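Local coordinates for protein probable starch synthase 4, chloroplastic/amyloplastic (Arabidopsis thaliana, PDB 6GNE) that belongs to the plastid starch synthases, glycosyltransferases of the two-domain GT-B fold, and holds ADP and a glycan in this model, at residues F121-S125 against W147-V152; Y179-A185 against D211-V216. All coordinates share one frame; numbering follows the deposited sequence.

Contact 1. Residues F121-S125 against W147-V152. With GLC (alpha-D-glucopyranose), chain C.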
ATOM      1  N   PHE A 121      17.813  -6.016  -0.158  1.00 46.23           N
ATOM      2  CA  PHE A 121      16.662  -6.715   0.425  1.00 45.51           C
ATOM      3  C   PHE A 121      16.800  -8.251   0.531  1.00 45.90           C
ATOM      4  O   PHE A 121      16.202  -8.877   1.415  1.00 45.77           O
ATOM      5  CB  PHE A 121      15.372  -6.266  -0.265  1.00 44.56           C
ATOM      6  CG  PHE A 121      15.038  -4.810  -0.017  1.00 43.70           C
ATOM      7  CD1 PHE A 121      14.530  -4.413   1.212  1.00 42.68           C
ATOM      8  CD2 PHE A 121      15.253  -3.841  -0.999  1.00 43.46           C
ATOM      9  CE1 PHE A 121      14.216  -3.085   1.449  1.00 42.52           C
ATOM     10  CE2 PHE A 121      14.959  -2.505  -0.762  1.00 43.22           C
ATOM     11  CZ  PHE A 121      14.438  -2.118   0.459  1.00 42.61           C
ATOM     12  N   SER A 122      17.578  -8.872  -0.344  1.00 46.86           N
ATOM     13  CA  SER A 122      17.930 -10.282  -0.144  1.00 47.83           C
ATOM     14  C   SER A 122      18.785 -10.457   1.131  1.00 48.60           C
ATOM     15  O   SER A 122      18.610 -11.436   1.861  1.00 49.31           O
ATOM     16  CB  SER A 122      18.622 -10.891  -1.377  1.00 49.11           C
ATOM     17  OG  SER A 122      19.845 -10.249  -1.650  1.00 50.47           O
ATOM     18  N   TYR A 123      19.696  -9.523   1.413  1.00 48.54           N
ATOM     19  CA  TYR A 123      20.423  -9.555   2.700  1.00 49.39           C
ATOM     20  C   TYR A 123      19.460  -9.505   3.877  1.00 47.70           C
ATOM     21  O   TYR A 123      19.516 -10.342   4.786  1.00 48.18           O
ATOM     22  CB  TYR A 123      21.416  -8.395   2.830  1.00 50.31           C
ATOM     23  CG  TYR A 123      22.187  -8.396   4.148  1.00 51.39           C
ATOM     24  CD1 TYR A 123      21.628  -7.845   5.323  1.00 49.96           C
ATOM     25  CD2 TYR A 123      23.472  -8.948   4.229  1.00 52.92           C
ATOM     26  CE1 TYR A 123      22.335  -7.859   6.518  1.00 50.79           C
ATOM     27  CE2 TYR A 123      24.181  -8.953   5.428  1.00 53.77           C
ATOM     28  CZ  TYR A 123      23.616  -8.413   6.567  1.00 52.77           C
ATOM     29  OH  TYR A 123      24.339  -8.403   7.747  1.00 54.13           O
ATOM     30  N   PHE A 124      18.597  -8.495   3.848  1.00 46.01           N
ATOM     31  CA  PHE A 124      17.604  -8.282   4.882  1.00 44.62           C
ATOM     32  C   PHE A 124      16.764  -9.531   5.124  1.00 44.33           C
ATOM     33  O   PHE A 124      16.527  -9.910   6.285  1.00 45.06           O
ATOM     34  CB  PHE A 124      16.690  -7.104   4.524  1.00 42.67           C
ATOM     35  CG  PHE A 124      15.488  -6.992   5.417  1.00 41.24           C
ATOM     36  CD1 PHE A 124      15.647  -6.778   6.792  1.00 41.35           C
ATOM     37  CD2 PHE A 124      14.203  -7.128   4.906  1.00 39.59           C
ATOM     38  CE1 PHE A 124      14.549  -6.693   7.629  1.00 40.42           C
ATOM     39  CE2 PHE A 124      13.094  -7.025   5.752  1.00 38.58           C
ATOM     40  CZ  PHE A 124      13.270  -6.810   7.112  1.00 38.69           C
ATOM     41  N   SER A 125      16.314 -10.152   4.035  1.00 44.07           N
ATOM     42  CA  SER A 125      15.487 -11.364   4.101  1.00 43.98           C
ATOM     43  C   SER A 125      16.222 -12.475   4.812  1.00 45.25           C
ATOM     44  O   SER A 125      15.635 -13.157   5.641  1.00 45.43           O
ATOM     45  CB  SER A 125      15.082 -11.842   2.702  1.00 44.52           C
ATOM     46  OG  SER A 125      14.228 -10.913   2.054  1.00 43.20           O
ATOM     47  N   TRP A 147       8.397  -8.258  -3.606  1.00 39.37           N
ATOM     48  CA  TRP A 147       9.630  -8.876  -4.078  1.00 40.13           C
ATOM     49  C   TRP A 147      10.763  -8.746  -3.071  1.00 40.44           C
ATOM     50  O   TRP A 147      11.569  -9.672  -2.957  1.00 42.84           O
ATOM     51  CB  TRP A 147      10.029  -8.358  -5.474  1.00 40.66           C
ATOM     52  CG  TRP A 147      10.673  -7.008  -5.490  1.00 40.84           C
ATOM     53  CD1 TRP A 147      10.066  -5.815  -5.702  1.00 39.04           C
ATOM     54  CD2 TRP A 147      12.065  -6.724  -5.281  1.00 42.26           C
ATOM     55  NE1 TRP A 147      10.992  -4.803  -5.631  1.00 39.83           N
ATOM     56  CE2 TRP A 147      12.225  -5.331  -5.373  1.00 41.80           C
ATOM     57  CE3 TRP A 147      13.185  -7.519  -5.021  1.00 43.99           C
ATOM     58  CZ2 TRP A 147      13.465  -4.706  -5.232  1.00 43.52           C
ATOM     59  CZ3 TRP A 147      14.423  -6.910  -4.879  1.00 45.95           C
ATOM     60  CH2 TRP A 147      14.555  -5.510  -4.985  1.00 45.53           C
ATOM     61  N   GLN A 148      10.806  -7.649  -2.325  1.00 38.99           N
ATOM     62  CA  GLN A 148      11.900  -7.414  -1.380  1.00 40.83           C
ATOM     63  C   GLN A 148      12.061  -8.524  -0.312  1.00 42.22           C
ATOM     64  O   GLN A 148      13.180  -8.884   0.059  1.00 44.60           O
ATOM     65  CB  GLN A 148      11.754  -6.053  -0.696  1.00 40.41           C
ATOM     66  CG  GLN A 148      11.972  -4.851  -1.623  1.00 40.76           C
ATOM     67  CD  GLN A 148      10.689  -4.364  -2.312  1.00 39.31           C
ATOM     68  OE1 GLN A 148       9.701  -5.098  -2.397  1.00 37.96           O
ATOM     69  NE2 GLN A 148      10.706  -3.115  -2.798  1.00 39.05           N
ATOM     70  N   THR A 149      10.953  -9.089   0.154  1.00 41.25           N
ATOM     71  CA  THR A 149      10.993 -10.181   1.114  1.00 41.49           C
ATOM     72  C   THR A 149      10.446 -11.499   0.558  1.00 42.64           C
ATOM     73  O   THR A 149      10.163 -12.431   1.321  1.00 42.96           O
ATOM     74  CB  THR A 149      10.236  -9.797   2.382  1.00 39.86           C
ATOM     75  OG1 THR A 149       8.838  -9.697   2.096  1.00 39.03           O
ATOM     76  CG2 THR A 149      10.765  -8.494   2.906  1.00 38.79           C
ATOM     77  N   ALA A 150      10.313 -11.581  -0.770  1.00 42.24           N
ATOM     78  CA  ALA A 150       9.956 -12.823  -1.440  1.00 41.60           C
ATOM     79  C   ALA A 150      11.007 -13.894  -1.222  1.00 42.62           C
ATOM     80  O   ALA A 150      10.684 -15.076  -1.201  1.00 44.19           O
ATOM     81  CB  ALA A 150       9.795 -12.561  -2.919  1.00 41.81           C
ATOM     82  N   PHE A 151      12.255 -13.474  -1.047  1.00 41.99           N
ATOM     83  CA  PHE A 151      13.367 -14.374  -0.794  1.00 43.83           C
ATOM     84  C   PHE A 151      13.188 -15.238   0.447  1.00 44.06           C
ATOM     85  O   PHE A 151      13.819 -16.278   0.542  1.00 45.40           O
ATOM     86  CB  PHE A 151      14.690 -13.610  -0.649  1.00 44.84           C
ATOM     87  CG  PHE A 151      14.990 -12.661  -1.776  1.00 44.69           C
ATOM     88  CD1 PHE A 151      15.556 -13.121  -2.952  1.00 46.00           C
ATOM     89  CD2 PHE A 151      14.717 -11.308  -1.647  1.00 43.60           C
ATOM     90  CE1 PHE A 151      15.841 -12.259  -3.979  1.00 46.20           C
ATOM     91  CE2 PHE A 151      14.979 -10.432  -2.674  1.00 43.54           C
ATOM     92  CZ  PHE A 151      15.555 -10.908  -3.846  1.00 45.29           C
ATOM     93  N   VAL A 152      12.371 -14.793   1.399  1.00 43.08           N
ATOM     94  CA  VAL A 152      12.105 -15.551   2.615  1.00 43.87           C
ATOM     95  C   VAL A 152      11.563 -16.977   2.355  1.00 44.99           C
ATOM     96  O   VAL A 152      11.994 -17.926   3.016  1.00 46.01           O
ATOM     97  CB  VAL A 152      11.147 -14.766   3.540  1.00 42.97           C
ATOM     98  CG1 VAL A 152      10.607 -15.640   4.662  1.00 44.08           C
ATOM     99  CG2 VAL A 152      11.842 -13.562   4.142  1.00 42.57           C
TER
HETATM  100  C1  GLC C   2      10.531   0.567  -6.281  1.00 42.49           C
HETATM  101  C2  GLC C   2      10.357  -0.670  -5.403  1.00 40.27           C
HETATM  102  C3  GLC C   2       8.898  -1.122  -5.398  1.00 38.82           C
HETATM  103  C4  GLC C   2       8.046   0.030  -4.879  1.00 38.45           C
HETATM  104  C5  GLC C   2       8.223   1.223  -5.807  1.00 40.95           C
HETATM  105  C6  GLC C   2       7.455   2.433  -5.291  1.00 41.85           C
HETATM  106  O2  GLC C   2      11.238  -1.699  -5.852  1.00 40.79           O
HETATM  107  O3  GLC C   2       8.714  -2.258  -4.562  1.00 34.69           O
HETATM  108  O4  GLC C   2       6.678  -0.362  -4.795  1.00 34.87           O
HETATM  109  O5  GLC C   2       9.611   1.584  -5.887  1.00 43.08           O
HETATM  110  O6  GLC C   2       7.814   3.584  -6.065  1.00 45.63           O
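Phe121 and Gln148 bring the long helix 117-134 against the short, weakly bonded helix 146-150, with their CA atoms 5.1 Å apart. The two side chains run side by side in the same direction. Gln148 CG lies over one face of the Phe121 ring, 3.6 Å from the ring centroid, in a CH-pi contact. The Gln148 chain bends at chi2 (90°), carrying the amide toward the sugar; the amide plane stands nearly perpendicular to the Phe121 ring. The amide carbon lies over a face of the Trp147 indole, offset toward its rim. Both residues reach the glucose: Gln148 NE2 donates to O3 of the sugar at 2.8 Å, and Trp147 NE1 donates to its O2 at 3.1 Å, with that oxygen in the plane of the indole at its edge.

Further along, Ser122 CB sits over the centre of the Phe151 ring, 3.8 Å from the centroid. Phe118 meets Phe151 edge-to-face. Ser125 OG turns back on its own helix and donates to Phe121 O at 2.9 Å. Ser125 N bonds the same oxygen from the opposite face of the carbonyl plane. Ser125 OG also lies 3.0 Å from Gln148 O. Val152 CG2 packs on Ser125 CB.

No hydrogen bond joins the two segments. Their cohesion is largely apolar and CH-pi. Phe121 lies behind the glutamine chain whose amide donates to the sugar, consistent with a second-shell role.

Contact 2. Residues Y179-A185 against D211-V216. With GLC (alpha-D-glucopyranose), chain C.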
ATOM      1  N   TYR A 179       6.083  -5.338  -9.864  1.00 43.12           N
ATOM      2  CA  TYR A 179       7.424  -5.360  -9.260  1.00 44.11           C
ATOM      3  C   TYR A 179       7.825  -6.754  -8.845  1.00 43.60           C
ATOM      4  O   TYR A 179       7.441  -7.220  -7.797  1.00 42.16           O
ATOM      5  CB  TYR A 179       7.506  -4.373  -8.093  1.00 43.53           C
ATOM      6  CG  TYR A 179       7.193  -2.959  -8.525  1.00 44.46           C
ATOM      7  CD1 TYR A 179       7.826  -2.391  -9.665  1.00 46.46           C
ATOM      8  CD2 TYR A 179       6.278  -2.159  -7.801  1.00 43.42           C
ATOM      9  CE1 TYR A 179       7.525  -1.096 -10.085  1.00 46.67           C
ATOM     10  CE2 TYR A 179       5.984  -0.841  -8.206  1.00 42.53           C
ATOM     11  CZ  TYR A 179       6.599  -0.318  -9.338  1.00 44.18           C
ATOM     12  OH  TYR A 179       6.333   0.945  -9.737  1.00 42.09           O
ATOM     13  N   GLN A 180       8.616  -7.397  -9.693  1.00 44.60           N
ATOM     14  CA  GLN A 180       8.964  -8.801  -9.534  1.00 45.89           C
ATOM     15  C   GLN A 180      10.394  -9.035  -8.994  1.00 47.41           C
ATOM     16  O   GLN A 180      10.721 -10.146  -8.555  1.00 46.45           O
ATOM     17  CB  GLN A 180       8.710  -9.543 -10.863  1.00 46.76           C
ATOM     18  CG  GLN A 180       7.221  -9.647 -11.146  1.00 45.64           C
ATOM     19  CD  GLN A 180       6.870 -10.215 -12.502  1.00 46.21           C
ATOM     20  OE1 GLN A 180       7.528 -11.128 -13.028  1.00 47.48           O
ATOM     21  NE2 GLN A 180       5.799  -9.696 -13.063  1.00 44.30           N
ATOM     22  N   GLY A 181      11.224  -7.986  -9.014  1.00 48.64           N
ATOM     23  CA  GLY A 181      12.588  -8.045  -8.502  1.00 50.50           C
ATOM     24  C   GLY A 181      13.541  -8.834  -9.353  1.00 53.37           C
ATOM     25  O   GLY A 181      14.533  -9.366  -8.851  1.00 57.24           O
ATOM     26  N   THR A 182      13.268  -8.907 -10.643  1.00 54.99           N
ATOM     27  CA  THR A 182      14.049  -9.775 -11.510  1.00 58.82           C
ATOM     28  C   THR A 182      15.472  -9.256 -11.604  1.00 59.89           C
ATOM     29  O   THR A 182      15.704  -8.057 -11.569  1.00 60.15           O
ATOM     30  CB  THR A 182      13.426  -9.876 -12.905  1.00 61.19           C
ATOM     31  OG1 THR A 182      13.186  -8.558 -13.396  1.00 64.29           O
ATOM     32  CG2 THR A 182      12.128 -10.653 -12.844  1.00 60.29           C
ATOM     33  N   ALA A 183      16.418 -10.181 -11.694  1.00 62.29           N
ATOM     34  CA  ALA A 183      17.834  -9.880 -11.899  1.00 64.88           C
ATOM     35  C   ALA A 183      18.528 -11.098 -12.563  1.00 67.93           C
ATOM     36  O   ALA A 183      17.890 -12.142 -12.753  1.00 68.18           O
ATOM     37  CB  ALA A 183      18.477  -9.558 -10.548  1.00 64.59           C
ATOM     38  N   SER A 184      19.822 -10.961 -12.887  1.00 70.16           N
ATOM     39  CA  SER A 184      20.665 -12.101 -13.279  1.00 73.43           C
ATOM     40  C   SER A 184      20.756 -13.126 -12.152  1.00 74.71           C
ATOM     41  O   SER A 184      20.733 -12.767 -10.953  1.00 75.60           O
ATOM     42  CB  SER A 184      22.101 -11.676 -13.635  1.00 75.53           C
ATOM     43  OG  SER A 184      22.152 -10.475 -14.369  1.00 75.06           O
ATOM     44  N   ALA A 185      20.900 -14.388 -12.545  1.00 77.70           N
ATOM     45  CA  ALA A 185      20.915 -15.510 -11.612  1.00 79.69           C
ATOM     46  C   ALA A 185      22.081 -15.486 -10.611  1.00 82.32           C
ATOM     47  O   ALA A 185      21.903 -15.886  -9.459  1.00 82.76           O
ATOM     48  CB  ALA A 185      20.901 -16.828 -12.376  1.00 81.46           C
ATOM     49  N   ASP A 211      18.764 -16.781 -18.234  1.00 87.20           N
ATOM     50  CA  ASP A 211      19.789 -16.480 -17.232  1.00 86.49           C
ATOM     51  C   ASP A 211      19.384 -15.311 -16.333  1.00 80.00           C
ATOM     52  O   ASP A 211      20.228 -14.598 -15.819  1.00 79.12           O
ATOM     53  CB  ASP A 211      21.204 -16.355 -17.859  1.00 90.66           C
ATOM     54  CG  ASP A 211      22.089 -17.592 -17.567  1.00 94.32           C
ATOM     55  OD1 ASP A 211      22.273 -17.934 -16.371  1.00 94.72           O
ATOM     56  OD2 ASP A 211      22.593 -18.225 -18.522  1.00 98.51           O
ATOM     57  N   ARG A 212      18.082 -15.226 -16.056  1.00 75.52           N
ATOM     58  CA  ARG A 212      17.526 -14.315 -15.043  1.00 70.65           C
ATOM     59  C   ARG A 212      16.617 -15.075 -14.072  1.00 68.52           C
ATOM     60  O   ARG A 212      16.015 -16.085 -14.445  1.00 71.23           O
ATOM     61  CB  ARG A 212      16.752 -13.184 -15.717  1.00 68.02           C
ATOM     62  CG  ARG A 212      17.664 -12.095 -16.270  1.00 69.03           C
ATOM     63  CD  ARG A 212      16.956 -11.074 -17.171  1.00 68.36           C
ATOM     64  NE  ARG A 212      16.237 -10.036 -16.425  1.00 65.99           N
ATOM     65  CZ  ARG A 212      16.805  -9.094 -15.658  1.00 65.70           C
ATOM     66  NH1 ARG A 212      18.129  -9.009 -15.509  1.00 68.01           N
ATOM     67  NH2 ARG A 212      16.041  -8.217 -15.027  1.00 63.62           N
ATOM     68  N   VAL A 213      16.521 -14.593 -12.829  1.00 64.81           N
ATOM     69  CA  VAL A 213      15.636 -15.207 -11.824  1.00 61.23           C
ATOM     70  C   VAL A 213      14.553 -14.251 -11.337  1.00 57.25           C
ATOM     71  O   VAL A 213      14.694 -13.045 -11.444  1.00 56.79           O
ATOM     72  CB  VAL A 213      16.405 -15.760 -10.620  1.00 61.67           C
ATOM     73  CG1 VAL A 213      17.185 -16.999 -11.035  1.00 64.74           C
ATOM     74  CG2 VAL A 213      17.318 -14.701  -9.996  1.00 61.44           C
ATOM     75  N   ASN A 214      13.477 -14.805 -10.784  1.00 54.59           N
ATOM     76  CA  ASN A 214      12.283 -14.036 -10.452  1.00 50.97           C
ATOM     77  C   ASN A 214      11.859 -14.292  -8.999  1.00 49.46           C
ATOM     78  O   ASN A 214      11.273 -15.338  -8.705  1.00 49.70           O
ATOM     79  CB  ASN A 214      11.154 -14.384 -11.423  1.00 50.44           C
ATOM     80  CG  ASN A 214       9.940 -13.493 -11.249  1.00 47.58           C
ATOM     81  OD1 ASN A 214       9.459 -13.303 -10.129  1.00 45.03           O
ATOM     82  ND2 ASN A 214       9.430 -12.957 -12.345  1.00 47.47           N
ATOM     83  N   PRO A 215      12.146 -13.333  -8.087  1.00 47.78           N
ATOM     84  CA  PRO A 215      11.816 -13.501  -6.673  1.00 46.68           C
ATOM     85  C   PRO A 215      10.349 -13.727  -6.380  1.00 45.02           C
ATOM     86  O   PRO A 215      10.018 -14.589  -5.580  1.00 45.98           O
ATOM     87  CB  PRO A 215      12.306 -12.211  -6.056  1.00 45.59           C
ATOM     88  CG  PRO A 215      13.480 -11.840  -6.888  1.00 47.18           C
ATOM     89  CD  PRO A 215      13.111 -12.230  -8.279  1.00 48.06           C
ATOM     90  N   VAL A 216       9.485 -12.967  -7.016  1.00 44.11           N
ATOM     91  CA  VAL A 216       8.050 -13.118  -6.807  1.00 42.92           C
ATOM     92  C   VAL A 216       7.587 -14.489  -7.289  1.00 44.87           C
ATOM     93  O   VAL A 216       6.758 -15.110  -6.636  1.00 43.96           O
ATOM     94  CB  VAL A 216       7.251 -11.972  -7.469  1.00 41.70           C
ATOM     95  CG1 VAL A 216       5.743 -12.220  -7.404  1.00 41.15           C
ATOM     96  CG2 VAL A 216       7.575 -10.657  -6.779  1.00 40.15           C
TER
HETATM   97  C1  GLC C   2      10.531   0.567  -6.281  1.00 42.49           C
HETATM   98  C2  GLC C   2      10.357  -0.670  -5.403  1.00 40.27           C
HETATM   99  C3  GLC C   2       8.898  -1.122  -5.398  1.00 38.82           C
HETATM  100  C4  GLC C   2       8.046   0.030  -4.879  1.00 38.45           C
HETATM  101  C5  GLC C   2       8.223   1.223  -5.807  1.00 40.95           C
HETATM  102  C6  GLC C   2       7.455   2.433  -5.291  1.00 41.85           C
HETATM  103  O2  GLC C   2      11.238  -1.699  -5.852  1.00 40.79           O
HETATM  104  O3  GLC C   2       8.714  -2.258  -4.562  1.00 34.69           O
HETATM  105  O4  GLC C   2       6.678  -0.362  -4.795  1.00 34.87           O
HETATM  106  O5  GLC C   2       9.611   1.584  -5.887  1.00 43.08           O
HETATM  107  O6  GLC C   2       7.814   3.584  -6.065  1.00 45.63           O
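Gln180 and Asn214 meet in the tightly packed part of this contact. Asn214 ND2 donates to Gln180 OE1 at 2.7 Å, in the carbonyl plane and on a lone pair. Both amides have further partners: Asp206 OD1 is bonded to the same ND2, and His207 NE2 to the same OE1. The side chain of Asn214, with CG anti to the backbone N (chi1 -173°), also caps helix 215-222 through OD1 and Lys217 N. The Pro215 ring packs against the carbonyls of Gln180 and Gly181. Gln180 O also takes a weak hydrogen bond from Val216 N, and Val216 CG2 packs against Tyr179 O.

Ala183 and Val213 form a hydrogen-bonded antiparallel pair of a two-stranded sheet. Val213 N donates to Ala183 O at 2.8 Å, while the return bond to Val213 O is weak. Val213 CG1 packs on Ala185 CB at 4.0 Å.

The solvent side is looser. Asp211 is exposed, and its carbonyl oxygen receives a weak bond from Ala185 N. Arg212 bends at chi3 (81°), laying its guanidinium over the backbone of Ala183. Its NH2 makes a weak, 3.3 Å bond to Thr182 OG1.

Two bonds of ordinary length carry the polar part, and the rest are weak. The buried amide pair joins Gln180 to the N-cap residue of helix 215-222; the other bond joins the two short strands. Tyr179, next to Gln180, turns a ring face to the glucose.

In the fold
Contact 1 and contact 2 lie side by side in the N-terminal half of the GT-B fold, with centres about 12 Å apart. Helix 146-150 of contact 1 packs against both segments of contact 2. Trp147 CD2 comes to 3.5 Å from Gly181 CA, and Trp147 CB to 3.6 Å from Val216 CG2. At the other end of the helix, Ala150 CB touches Pro215 O at 3.4 Å. Trp147, Gln148 and Tyr179 all belong to the glycan pocket. The two contacts thus supply polar groups and a ring face to the same glucose. The side chains of Trp147 and Tyr179 also lie about 4 Å from another glucose, and those of Gln148 and Tyr179 about 4 Å from AC1.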